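Local coordinates for protein OBCA, Oxalate Biosynthetic Component A (Burkholderia glumae, PDB 4NNB) that belongs to the Oxalate Biosynthetic Component A family, has a TIM-barrel-type domain, and is modelled with magnesium and oxaloacetate ions bound, at residues Leu127-Val132 against Gly487-Ala492; Lys18-Phe23 against Lys195-Tyr200. One frame throughout, in Å; residues are numbered along the deposited sequence.

How the contacts relate
The two contacts lie about 16 Å apart, centre to centre, and their segments alternate along the chain: 18-23, 127-132, 195-200, then 487-492. Contact 1 joins helix 125-137, in the N-terminal domain of the family, to strand 489-491, which pairs antiparallel with strand 479-481. Contact 2 pairs strand 18-19 with strand 197-198 in a small parallel sheet, separate from the mixed ten-stranded sheet. It joins residues 18-23, which follow strand 5-10, to residues 195-200, shortly before helix 205-217. The contacts meet directly: Lys491 NZ lies 2.8 Å from Arg197 O, a probable hydrogen bond, and Ala492 O lies 3.1 Å from Tyr200 CD2. Early, middle and late parts of the chain thus come together here.

Contact 1: residues Leu127-Val132 against Gly487-Ala492; sequences LARRIV and GGVRKA
Arg129 and Gly487 meet where helix 125-137 lies beside the second strand of a beta hairpin (479-481 with 489-491). The axes of the helix and strand segments run nearly parallel, at 14°, and come within 7.8 Å. The Arg129 side chain passes alongside Gly487. Its CG is anti to the carbonyl carbon (chi1 -72°) and the chain then extends to NE. There NE donates to Gly487 O at 2.7 Å, in the carbonyl plane and on a lone pair. The N-H...O angle of 146° makes the bond somewhat bent. NH2, on the same side of the guanidinium as the NE N-H, forms a salt bridge with Glu414. Gly487 suits this place: a CB would clash with Arg129 CG, and the backbone angles themselves call for glycine. Val489 adds a looser contact, its CG2 4.4 Å from Arg129 CD and oblique to the guanidinium. One turn further along the helix, Val132 points at the strand. The Arg490 side chain leads away from the helix to salt bridges with Asp482 and Glu497. Val132 CG1 lies 3.8 Å from Arg490 CB and 3.3 Å from Val489 O.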
# COMPACT_ATOMS: atom_id res chain seq x y z
N LEU A 127 -2.18 -9.26 21.18
CA LEU A 127 -3.52 -9.79 20.95
C LEU A 127 -4.49 -8.64 20.63
O LEU A 127 -5.29 -8.73 19.70
CB LEU A 127 -4.00 -10.60 22.17
CG LEU A 127 -5.33 -11.33 21.95
CD1 LEU A 127 -5.38 -11.96 20.56
CD2 LEU A 127 -5.57 -12.41 23.01
N ALA A 128 -4.41 -7.56 21.39
CA ALA A 128 -5.23 -6.38 21.13
C ALA A 128 -5.02 -5.83 19.71
O ALA A 128 -5.98 -5.49 19.03
CB ALA A 128 -4.99 -5.31 22.18
N ARG A 129 -3.76 -5.74 19.27
CA ARG A 129 -3.45 -5.26 17.92
C ARG A 129 -4.09 -6.15 16.86
O ARG A 129 -4.63 -5.65 15.88
CB ARG A 129 -1.93 -5.21 17.67
CG ARG A 129 -1.19 -4.11 18.39
CD ARG A 129 0.27 -3.97 17.92
NE ARG A 129 1.05 -3.23 18.91
CZ ARG A 129 2.07 -3.74 19.60
NH1 ARG A 129 2.48 -4.99 19.40
NH2 ARG A 129 2.70 -2.98 20.49
N ARG A 130 -4.01 -7.46 17.06
CA ARG A 130 -4.61 -8.41 16.13
C ARG A 130 -6.10 -8.15 15.97
O ARG A 130 -6.62 -8.15 14.85
CB ARG A 130 -4.42 -9.85 16.63
CG ARG A 130 -3.20 -10.56 16.07
CD ARG A 130 -3.08 -11.95 16.69
NE ARG A 130 -3.78 -12.98 15.92
CZ ARG A 130 -3.93 -14.24 16.32
NH1 ARG A 130 -3.43 -14.63 17.49
NH2 ARG A 130 -4.58 -15.11 15.56
N ILE A 131 -6.79 -7.95 17.09
CA ILE A 131 -8.24 -7.73 17.07
C ILE A 131 -8.55 -6.38 16.43
O ILE A 131 -9.43 -6.29 15.56
CB ILE A 131 -8.84 -7.78 18.49
CG1 ILE A 131 -8.64 -9.18 19.08
CG2 ILE A 131 -10.31 -7.44 18.45
CD1 ILE A 131 -9.01 -9.28 20.54
N VAL A 132 -7.84 -5.34 16.87
CA VAL A 132 -8.06 -4.01 16.33
C VAL A 132 -7.82 -3.98 14.80
O VAL A 132 -8.62 -3.42 14.06
CB VAL A 132 -7.23 -2.93 17.07
CG1 VAL A 132 -7.36 -1.59 16.36
CG2 VAL A 132 -7.71 -2.79 18.52
N GLY A 487 -3.01 -1.47 22.01
CA GLY A 487 -2.21 -2.01 20.92
C GLY A 487 -1.59 -0.91 20.06
O GLY A 487 -0.55 -1.12 19.43
N GLY A 488 -2.25 0.24 20.02
CA GLY A 488 -1.71 1.44 19.39
C GLY A 488 -1.68 1.53 17.86
O GLY A 488 -1.18 2.52 17.32
N VAL A 489 -2.19 0.50 17.18
CA VAL A 489 -2.17 0.46 15.71
C VAL A 489 -3.54 0.06 15.14
O VAL A 489 -4.25 -0.73 15.74
CB VAL A 489 -1.10 -0.54 15.19
CG1 VAL A 489 -1.08 -0.60 13.63
CG2 VAL A 489 0.29 -0.16 15.72
N ARG A 490 -3.90 0.63 13.99
CA ARG A 490 -5.15 0.28 13.31
C ARG A 490 -5.01 0.53 11.80
O ARG A 490 -4.04 1.14 11.36
CB ARG A 490 -6.30 1.12 13.84
CG ARG A 490 -6.09 2.63 13.67
CD ARG A 490 -7.40 3.40 13.82
NE ARG A 490 -7.23 4.84 13.97
CZ ARG A 490 -7.19 5.70 12.95
NH1 ARG A 490 -7.30 5.25 11.71
NH2 ARG A 490 -7.03 6.99 13.18
N LYS A 491 -6.00 0.07 11.04
CA LYS A 491 -6.06 0.36 9.61
C LYS A 491 -6.31 1.85 9.41
O LYS A 491 -7.13 2.46 10.11
CB LYS A 491 -7.16 -0.47 8.93
CG LYS A 491 -6.78 -1.96 8.75
CD LYS A 491 -5.66 -2.11 7.71
CE LYS A 491 -4.98 -3.47 7.72
NZ LYS A 491 -5.70 -4.52 6.95
N ALA A 492 -5.56 2.44 8.49
CA ALA A 492 -5.76 3.85 8.15
C ALA A 492 -7.15 4.05 7.54
O ALA A 492 -7.67 3.16 6.88
CB ALA A 492 -4.68 4.31 7.16

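Contact 2: residues Lys18-Phe23 against Lys195-Tyr200; sequences KFLDPF and KARSPY
Lys18 and Arg197 pair in a short two-stranded parallel sheet and lie side by side on one face, pointing the same way. Lys18 CE sits over one face of the Arg197 guanidinium, toward its rim. The two cationic tips come close, with Lys18 NZ 3.4 Å from Arg197 NH2. Asp52 probably eases this repulsion: it forms a salt bridge with Lys18 NZ and a long, weak ion pair with Arg197. Lys18 NZ also bonds to Gly247 O. The Arg197 chain bends at chi2 (-134°), and NH1 donates to Phe19 O at 2.9 Å, tilted from the carbonyl plane. On the opposite face, alongside Ser198, Phe19 turns CG anti to its backbone N (chi1 166°). Its ring edge reaches Pro199 O, with CE1 at 3.3 Å. Further on, Pro22 CD meets Pro199 CB at 3.9 Å, the two side chains crossing at about a right angle. Three backbone bonds join the two segments: Lys18 N to Ala196 O, Ser198 N to Lys18 O, and Leu20 N to Ser198 O. Gln192 touches Leu20 and Arg197, while Ile203 meets Phe19 shortly before helix 205-217. Strand 489-491 of contact 1 lies next to this sheet.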
# COMPACT_ATOMS: atom_id res chain seq x y z
N LYS A 18 -5.42 -5.01 -1.69
CA LYS A 18 -6.71 -5.17 -2.35
C LYS A 18 -7.85 -4.52 -1.55
O LYS A 18 -7.79 -4.41 -0.33
CB LYS A 18 -7.01 -6.66 -2.60
CG LYS A 18 -6.09 -7.32 -3.64
CD LYS A 18 -6.46 -8.79 -3.90
CE LYS A 18 -7.81 -8.89 -4.59
NZ LYS A 18 -8.27 -10.31 -4.80
N PHE A 19 -8.89 -4.08 -2.26
CA PHE A 19 -10.09 -3.56 -1.61
C PHE A 19 -10.88 -4.71 -1.00
O PHE A 19 -11.00 -5.78 -1.59
CB PHE A 19 -10.95 -2.79 -2.62
CG PHE A 19 -12.36 -2.50 -2.13
CD1 PHE A 19 -12.60 -1.47 -1.22
CD2 PHE A 19 -13.43 -3.25 -2.59
CE1 PHE A 19 -13.90 -1.20 -0.78
CE2 PHE A 19 -14.72 -3.00 -2.15
CZ PHE A 19 -14.96 -1.97 -1.25
N LEU A 20 -11.38 -4.50 0.21
CA LEU A 20 -12.29 -5.46 0.83
C LEU A 20 -13.61 -4.76 1.09
O LEU A 20 -13.64 -3.70 1.71
CB LEU A 20 -11.72 -5.99 2.14
CG LEU A 20 -12.72 -6.79 2.98
CD1 LEU A 20 -13.09 -8.08 2.26
CD2 LEU A 20 -12.16 -7.08 4.36
N ASP A 21 -14.70 -5.32 0.57
CA ASP A 21 -16.03 -4.78 0.87
C ASP A 21 -16.41 -5.24 2.28
O ASP A 21 -16.64 -6.43 2.49
CB ASP A 21 -17.04 -5.31 -0.15
CG ASP A 21 -18.41 -4.68 0.00
OD1 ASP A 21 -19.22 -4.82 -0.93
OD2 ASP A 21 -18.69 -4.04 1.04
N PRO A 22 -16.48 -4.31 3.25
CA PRO A 22 -16.79 -4.73 4.63
C PRO A 22 -18.26 -5.06 4.84
O PRO A 22 -18.62 -5.50 5.93
CB PRO A 22 -16.44 -3.48 5.45
CG PRO A 22 -16.69 -2.35 4.52
CD PRO A 22 -16.28 -2.86 3.16
N PHE A 23 -19.10 -4.82 3.84
CA PHE A 23 -20.51 -5.16 3.95
C PHE A 23 -20.81 -6.54 3.37
O PHE A 23 -21.96 -6.97 3.38
CB PHE A 23 -21.38 -4.10 3.27
CG PHE A 23 -21.16 -2.72 3.80
CD1 PHE A 23 -21.60 -2.37 5.08
CD2 PHE A 23 -20.51 -1.76 3.03
CE1 PHE A 23 -21.39 -1.08 5.57
CE2 PHE A 23 -20.30 -0.48 3.52
CZ PHE A 23 -20.74 -0.14 4.78
N LYS A 195 -6.39 -10.24 4.29
CA LYS A 195 -4.94 -10.08 4.42
C LYS A 195 -4.42 -9.08 3.38
O LYS A 195 -4.72 -9.20 2.19
CB LYS A 195 -4.25 -11.43 4.27
CG LYS A 195 -2.79 -11.45 4.71
CD LYS A 195 -2.26 -12.89 4.81
CE LYS A 195 -2.30 -13.42 6.24
NZ LYS A 195 -1.17 -12.89 7.07
N ALA A 196 -3.65 -8.08 3.83
CA ALA A 196 -3.20 -6.99 2.96
C ALA A 196 -4.39 -6.35 2.24
O ALA A 196 -4.32 -6.01 1.05
CB ALA A 196 -2.15 -7.48 1.97
N ARG A 197 -5.50 -6.19 2.96
CA ARG A 197 -6.68 -5.55 2.40
C ARG A 197 -7.11 -4.34 3.22
O ARG A 197 -6.82 -4.23 4.41
CB ARG A 197 -7.85 -6.54 2.31
CG ARG A 197 -7.62 -7.69 1.32
CD ARG A 197 -8.84 -7.87 0.45
NE ARG A 197 -8.84 -9.14 -0.28
CZ ARG A 197 -9.78 -9.47 -1.15
NH1 ARG A 197 -10.78 -8.63 -1.39
NH2 ARG A 197 -9.74 -10.63 -1.79
N SER A 198 -7.84 -3.45 2.57
CA SER A 198 -8.40 -2.30 3.25
C SER A 198 -9.76 -2.01 2.66
O SER A 198 -9.95 -2.11 1.45
CB SER A 198 -7.47 -1.09 3.12
OG SER A 198 -8.16 0.12 3.44
N PRO A 199 -10.73 -1.66 3.51
CA PRO A 199 -12.05 -1.28 3.03
C PRO A 199 -12.04 0.12 2.42
O PRO A 199 -13.08 0.57 1.93
CB PRO A 199 -12.89 -1.27 4.31
CG PRO A 199 -11.90 -0.91 5.39
CD PRO A 199 -10.67 -1.69 4.99
N TYR A 200 -10.89 0.80 2.44
CA TYR A 200 -10.79 2.16 1.90
C TYR A 200 -9.87 2.29 0.66
O TYR A 200 -9.64 3.40 0.18
CB TYR A 200 -10.33 3.13 2.98
CG TYR A 200 -11.04 2.95 4.30
CD1 TYR A 200 -12.40 3.23 4.41
CD2 TYR A 200 -10.36 2.48 5.42
CE1 TYR A 200 -13.07 3.07 5.63
CE2 TYR A 200 -11.03 2.31 6.65
CZ TYR A 200 -12.38 2.60 6.74
OH TYR A 200 -13.06 2.44 7.94